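Local coordinates for glutathione reductase (Bartonella henselae, PDB 3O0H), which probably reduces glutathione disulfide to glutathione with electrons from NADPH, passed through a bound FAD and a redox-active disulfide, at residues Gly223-Arg228 and Leu237-Met242; Phe85-Gly90 and Ser403-Lys408. All blocks are in the same frame, centred on the assembly; numbering follows the deposited sequence.

How the interactions relate
Interaction 1 joins the loop 223-228 to helix 232-245, a local contact within the part of the chain built round the parallel sheet of strands 248-250, 216-220, 193-197 and 279-282. Interaction 2 links residues far apart in sequence: 85-90 lies on helix 69-88, whereas 403-408 leads from helix 398-403 to strand 409-416 of the antiparallel sheet. Both segments of interaction 1 fall between those of interaction 2 along the chain. The two contacts are separate, with centres 23 Å apart and nearest atoms about 7 Å apart. One is buried packing inside a nucleotide-binding-type unit; the other ties the FAD-binding region to the dimerisation domain at the surface.

Interaction 1: residues Gly223-Arg228 and Leu237-Met242; sequences GDLILR and LLNDAM
Ile226 and Leu238 form the middle of a buried apolar contact in which one methyl does most of the touching. CD1 of Ile226 lies 3.7 Å from Leu238 CD2, the two side chains crossing at about a right angle. Ile226 CD1 also lies 4.0 Å from Met242 SD, one helical turn further on. Ile226 sets its CG1 between backbone N and carbonyl carbon (chi1 59°), and the nearly straight chain beyond it carries CD1 to the helix. Leu227 adds a second methyl: its CD1 meets Leu238 CD2 at 3.6 Å, so that this one leucine branch serves two loop residues. Branched aliphatic side chains suit the place, since they fill a buried interface that has no hydrogen bond across it.

The loop follows strand 216-220 and leads into helix 232-245, the connection of a beta-alpha-beta unit in a Rossmann-like domain; in this family the second such domain receives NADPH. Val204 packs against both Ile226 and Leu238; it lies on helix 201-212, whose first turn takes in the last glycine of what looks like a Rossmann-type GxGxxG motif.

Polar groups border the apolar patch. Leu225 CD1 rests 3.7 Å from Asn239 CB, meeting the aliphatic base of the asparagine while the amide is used by other partners. Asn239 ND2 donates to Asp240 OD1 at 2.9 Å; that oxygen lies in the asparagine's amide plane and takes the N-H on its anti side, 17° out of the carboxylate plane. OD1 of Asn239 is hydrogen-bonded to Tyr251 OH, which is also bonded to Ile226 N. Arg235, on the same helix, donates to the carbonyl oxygens of Leu225 and Ile226.

Interaction 2: residues Phe85-Gly90 and Ser403-Lys408; sequences FSKSIG and SGSPEK
Lys87 runs from helix 69-88 first along Ser403, then past Ser405 to Glu407. Lys87 CB packs 3.7 Å from Ser403 CB, and Lys87 CG comes 3.8 Å from Ser403 OG; a small serine lets the two backbones approach closely. CD continues past that hydroxyl. Lys87 CE is already 3.2 Å from Glu407 OE2, with Ser405 OG further off at 3.8 Å. A bend at the last torsion (chi4 148°) brings NZ to the carboxylate. Both bonds there are weak, Lys87 NZ to Glu407 OE1 at 3.1 Å and to Glu407 OE2 at 3.2 Å, so the ammonium is shared between the two oxygens in a salt bridge. Ser405 OG accepts from Glu407 N in an ST turn.

Backbone atoms are joined by a water, which donates to Ser86 O and Ser403 O and accepts from Gly90 N. Gly90, lacking a side chain, brings its CA to 4.2 Å from Ser403 CA. Phe85 stacks on Phe85 of the second subunit and Lys87 packs on Tyr81 of that subunit, so the contact borders directly on the dimer interface. It is an interdomain contact of the pyridine nucleotide-disulphide oxidoreductase fold, between the FAD-binding region and the dimerisation domain.

Interaction 1: residues Gly223-Arg228 and Leu237-Met242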
loop_
_atom_site.group_PDB
_atom_site.type_symbol
_atom_site.label_atom_id
_atom_site.label_comp_id
_atom_site.label_asym_id
_atom_site.label_seq_id
_atom_site.Cartn_x
_atom_site.Cartn_y
_atom_site.Cartn_z
ATOM N N GLY B 223 24.991 11.862 16.793
ATOM C CA GLY B 223 24.570 11.078 17.963
ATOM C C GLY B 223 24.845 9.590 17.790
ATOM O O GLY B 223 25.772 9.206 17.066
ATOM N N ASP B 224 24.055 8.751 18.472
ATOM C CA ASP B 224 24.329 7.336 18.572
ATOM C C ASP B 224 23.592 6.481 17.548
ATOM O O ASP B 224 23.980 5.343 17.339
ATOM C CB ASP B 224 24.001 6.823 19.983
ATOM C CG ASP B 224 22.489 6.852 20.300
ATOM O OD1 ASP B 224 21.776 7.766 19.814
ATOM O OD2 ASP B 224 22.015 5.952 21.036
ATOM N N LEU B 225 22.518 7.004 16.948
ATOM C CA LEU B 225 21.672 6.234 15.996
ATOM C C LEU B 225 20.838 7.174 15.144
ATOM O O LEU B 225 20.310 8.157 15.653
ATOM C CB LEU B 225 20.752 5.258 16.784
ATOM C CG LEU B 225 19.876 4.218 16.077
ATOM C CD1 LEU B 225 20.671 3.196 15.232
ATOM C CD2 LEU B 225 19.008 3.492 17.170
ATOM N N ILE B 226 20.761 6.889 13.854
ATOM C CA ILE B 226 19.985 7.671 12.926
ATOM C C ILE B 226 18.520 7.850 13.359
ATOM O O ILE B 226 18.032 7.120 14.264
ATOM C CB ILE B 226 20.043 7.115 11.491
ATOM C CG1 ILE B 226 19.524 5.644 11.437
ATOM C CG2 ILE B 226 21.495 7.371 10.891
ATOM C CD1 ILE B 226 19.248 5.134 9.983
ATOM N N LEU B 227 17.878 8.874 12.764
ATOM C CA LEU B 227 16.453 9.182 12.982
ATOM C C LEU B 227 16.028 9.313 14.448
ATOM O O LEU B 227 15.125 8.625 14.963
ATOM C CB LEU B 227 15.596 8.155 12.228
ATOM C CG LEU B 227 15.792 8.104 10.720
ATOM C CD1 LEU B 227 14.933 7.033 10.088
ATOM C CD2 LEU B 227 15.462 9.449 10.120
ATOM N N ARG B 228 16.679 10.251 15.144
ATOM C CA ARG B 228 16.282 10.656 16.477
ATOM C C ARG B 228 14.779 10.995 16.429
ATOM O O ARG B 228 14.329 11.537 15.445
ATOM C CB ARG B 228 17.035 11.945 16.836
ATOM C CG ARG B 228 17.758 11.945 18.138
ATOM C CD ARG B 228 18.340 13.334 18.423
ATOM N NE ARG B 228 19.465 13.718 17.546
ATOM C CZ ARG B 228 20.770 13.683 17.883
ATOM N NH1 ARG B 228 21.176 13.225 19.067
ATOM N NH2 ARG B 228 21.693 14.116 17.019
ATOM N N LEU B 237 16.273 -0.956 12.852
ATOM C CA LEU B 237 16.142 -1.819 11.661
ATOM C C LEU B 237 16.692 -1.141 10.420
ATOM O O LEU B 237 17.332 -1.812 9.564
ATOM C CB LEU B 237 14.696 -2.253 11.426
ATOM C CG LEU B 237 14.073 -3.207 12.441
ATOM C CD1 LEU B 237 12.506 -3.242 12.299
ATOM C CD2 LEU B 237 14.649 -4.573 12.251
ATOM N N LEU B 238 16.437 0.167 10.275
ATOM C CA LEU B 238 16.969 0.883 9.111
ATOM C C LEU B 238 18.506 0.923 9.159
ATOM O O LEU B 238 19.187 0.583 8.173
ATOM C CB LEU B 238 16.403 2.305 8.980
ATOM C CG LEU B 238 16.966 3.116 7.816
ATOM C CD1 LEU B 238 16.739 2.407 6.470
ATOM C CD2 LEU B 238 16.325 4.571 7.787
ATOM N N ASN B 239 19.039 1.294 10.318
ATOM C CA ASN B 239 20.497 1.369 10.481
ATOM C C ASN B 239 21.114 0.059 10.034
ATOM O O ASN B 239 22.064 0.044 9.275
ATOM C CB ASN B 239 20.876 1.601 11.941
ATOM C CG ASN B 239 22.375 1.496 12.163
ATOM O OD1 ASN B 239 23.106 2.463 11.942
ATOM N ND2 ASN B 239 22.832 0.319 12.572
ATOM N N ASP B 240 20.559 -1.048 10.529
ATOM C CA ASP B 240 21.158 -2.333 10.313
ATOM C C ASP B 240 21.056 -2.762 8.825
ATOM O O ASP B 240 21.969 -3.392 8.277
ATOM C CB ASP B 240 20.543 -3.364 11.229
ATOM C CG ASP B 240 20.802 -3.094 12.704
ATOM O OD1 ASP B 240 21.615 -2.239 13.101
ATOM O OD2 ASP B 240 20.175 -3.818 13.488
ATOM N N ALA B 241 19.957 -2.428 8.163
ATOM C CA ALA B 241 19.820 -2.754 6.738
ATOM C C ALA B 241 20.797 -1.928 5.880
ATOM O O ALA B 241 21.298 -2.402 4.825
ATOM C CB ALA B 241 18.372 -2.514 6.284
ATOM N N MET B 242 21.038 -0.688 6.297
ATOM C CA MET B 242 21.932 0.192 5.540
ATOM C C MET B 242 23.366 -0.311 5.642
ATOM O O MET B 242 24.079 -0.363 4.666
ATOM C CB MET B 242 21.804 1.662 6.007
ATOM C CG MET B 242 20.466 2.308 5.604
ATOM S SD MET B 242 20.181 3.935 6.329
ATOM C CE MET B 242 21.435 4.873 5.421
#

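Interaction 2: residues Phe85-Gly90 and Ser403-Lys408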
loop_
_atom_site.group_PDB
_atom_site.type_symbol
_atom_site.label_atom_id
_atom_site.label_comp_id
_atom_site.label_asym_id
_atom_site.label_seq_id
_atom_site.Cartn_x
_atom_site.Cartn_y
_atom_site.Cartn_z
ATOM N N PHE B 85 15.367 -5.555 -9.972
ATOM C CA PHE B 85 15.803 -6.547 -10.953
ATOM C C PHE B 85 16.406 -7.784 -10.336
ATOM O O PHE B 85 16.171 -8.895 -10.828
ATOM C CB PHE B 85 16.843 -5.997 -11.923
ATOM C CG PHE B 85 16.384 -4.784 -12.689
ATOM C CD1 PHE B 85 15.033 -4.471 -12.821
ATOM C CD2 PHE B 85 17.310 -3.976 -13.291
ATOM C CE1 PHE B 85 14.628 -3.344 -13.544
ATOM C CE2 PHE B 85 16.925 -2.846 -13.997
ATOM C CZ PHE B 85 15.575 -2.538 -14.132
ATOM N N SER B 86 17.158 -7.616 -9.257
ATOM C CA SER B 86 17.805 -8.769 -8.652
ATOM C C SER B 86 16.754 -9.703 -8.014
ATOM O O SER B 86 16.937 -10.902 -8.002
ATOM C CB SER B 86 18.907 -8.336 -7.675
ATOM O OG SER B 86 18.381 -7.950 -6.439
ATOM N N LYS B 87 15.619 -9.163 -7.575
ATOM C CA LYS B 87 14.523 -10.009 -7.121
ATOM C C LYS B 87 13.830 -10.812 -8.231
ATOM O O LYS B 87 13.153 -11.798 -7.939
ATOM C CB LYS B 87 13.478 -9.205 -6.355
ATOM C CG LYS B 87 14.050 -8.645 -5.028
ATOM C CD LYS B 87 13.003 -7.903 -4.257
ATOM C CE LYS B 87 13.629 -6.888 -3.326
ATOM N NZ LYS B 87 12.735 -5.728 -3.195
ATOM N N SER B 88 13.981 -10.399 -9.478
ATOM C CA SER B 88 13.295 -11.070 -10.568
ATOM C C SER B 88 13.908 -12.419 -10.891
ATOM O O SER B 88 13.237 -13.264 -11.461
ATOM C CB SER B 88 13.325 -10.191 -11.831
ATOM O OG SER B 88 14.587 -10.298 -12.453
ATOM N N ILE B 89 15.174 -12.628 -10.522
ATOM C CA ILE B 89 15.885 -13.889 -10.798
ATOM C C ILE B 89 15.179 -15.120 -10.202
ATOM O O ILE B 89 15.021 -16.152 -10.859
ATOM C CB ILE B 89 17.387 -13.818 -10.346
ATOM C CG1 ILE B 89 18.066 -12.625 -11.068
ATOM C CG2 ILE B 89 18.123 -15.132 -10.667
ATOM C CD1 ILE B 89 19.502 -12.443 -10.770
ATOM N N GLY B 90 14.763 -15.007 -8.950
ATOM C CA GLY B 90 14.085 -16.126 -8.312
ATOM C C GLY B 90 12.781 -16.510 -8.998
ATOM O O GLY B 90 12.326 -17.615 -8.868
ATOM N N SER B 403 12.717 -14.847 -4.156
ATOM C CA SER B 403 13.804 -14.008 -4.647
ATOM C C SER B 403 15.093 -14.151 -3.822
ATOM O O SER B 403 16.170 -13.814 -4.313
ATOM C CB SER B 403 13.359 -12.541 -4.723
ATOM O OG SER B 403 13.173 -11.978 -3.445
ATOM N N GLY B 404 14.998 -14.665 -2.595
ATOM C CA GLY B 404 16.186 -14.837 -1.758
ATOM C C GLY B 404 16.655 -13.484 -1.224
ATOM O O GLY B 404 17.824 -13.288 -0.891
ATOM N N SER B 405 15.749 -12.534 -1.180
ATOM C CA SER B 405 16.082 -11.197 -0.725
ATOM C C SER B 405 16.088 -11.178 0.811
ATOM O O SER B 405 15.247 -11.819 1.441
ATOM C CB SER B 405 15.046 -10.198 -1.253
ATOM O OG SER B 405 15.057 -8.982 -0.514
ATOM N N PRO B 406 17.005 -10.410 1.412
ATOM C CA PRO B 406 17.017 -10.243 2.876
ATOM C C PRO B 406 15.951 -9.273 3.429
ATOM O O PRO B 406 15.853 -9.091 4.632
ATOM C CB PRO B 406 18.424 -9.689 3.147
ATOM C CG PRO B 406 18.804 -8.971 1.894
ATOM C CD PRO B 406 18.113 -9.683 0.759
ATOM N N GLU B 407 15.148 -8.675 2.561
ATOM C CA GLU B 407 14.228 -7.645 2.991
ATOM C C GLU B 407 13.071 -8.258 3.766
ATOM O O GLU B 407 12.445 -9.245 3.320
ATOM C CB GLU B 407 13.728 -6.847 1.793
ATOM C CG GLU B 407 14.827 -6.096 1.020
ATOM C CD GLU B 407 14.272 -5.356 -0.197
ATOM O OE1 GLU B 407 13.043 -5.083 -0.222
ATOM O OE2 GLU B 407 15.051 -5.040 -1.109
ATOM N N LYS B 408 12.844 -7.685 4.944
ATOM C CA LYS B 408 11.732 -8.018 5.838
ATOM C C LYS B 408 10.669 -6.935 5.781
ATOM O O LYS B 408 10.874 -5.865 5.168
ATOM C CB LYS B 408 12.211 -8.097 7.295
ATOM C CG LYS B 408 13.423 -8.990 7.551
ATOM C CD LYS B 408 13.065 -10.471 7.462
ATOM C CE LYS B 408 14.190 -11.337 8.044
ATOM N NZ LYS B 408 14.097 -12.717 7.516
HETATM O O HOH W 1 16.169 -13.364 -6.972
#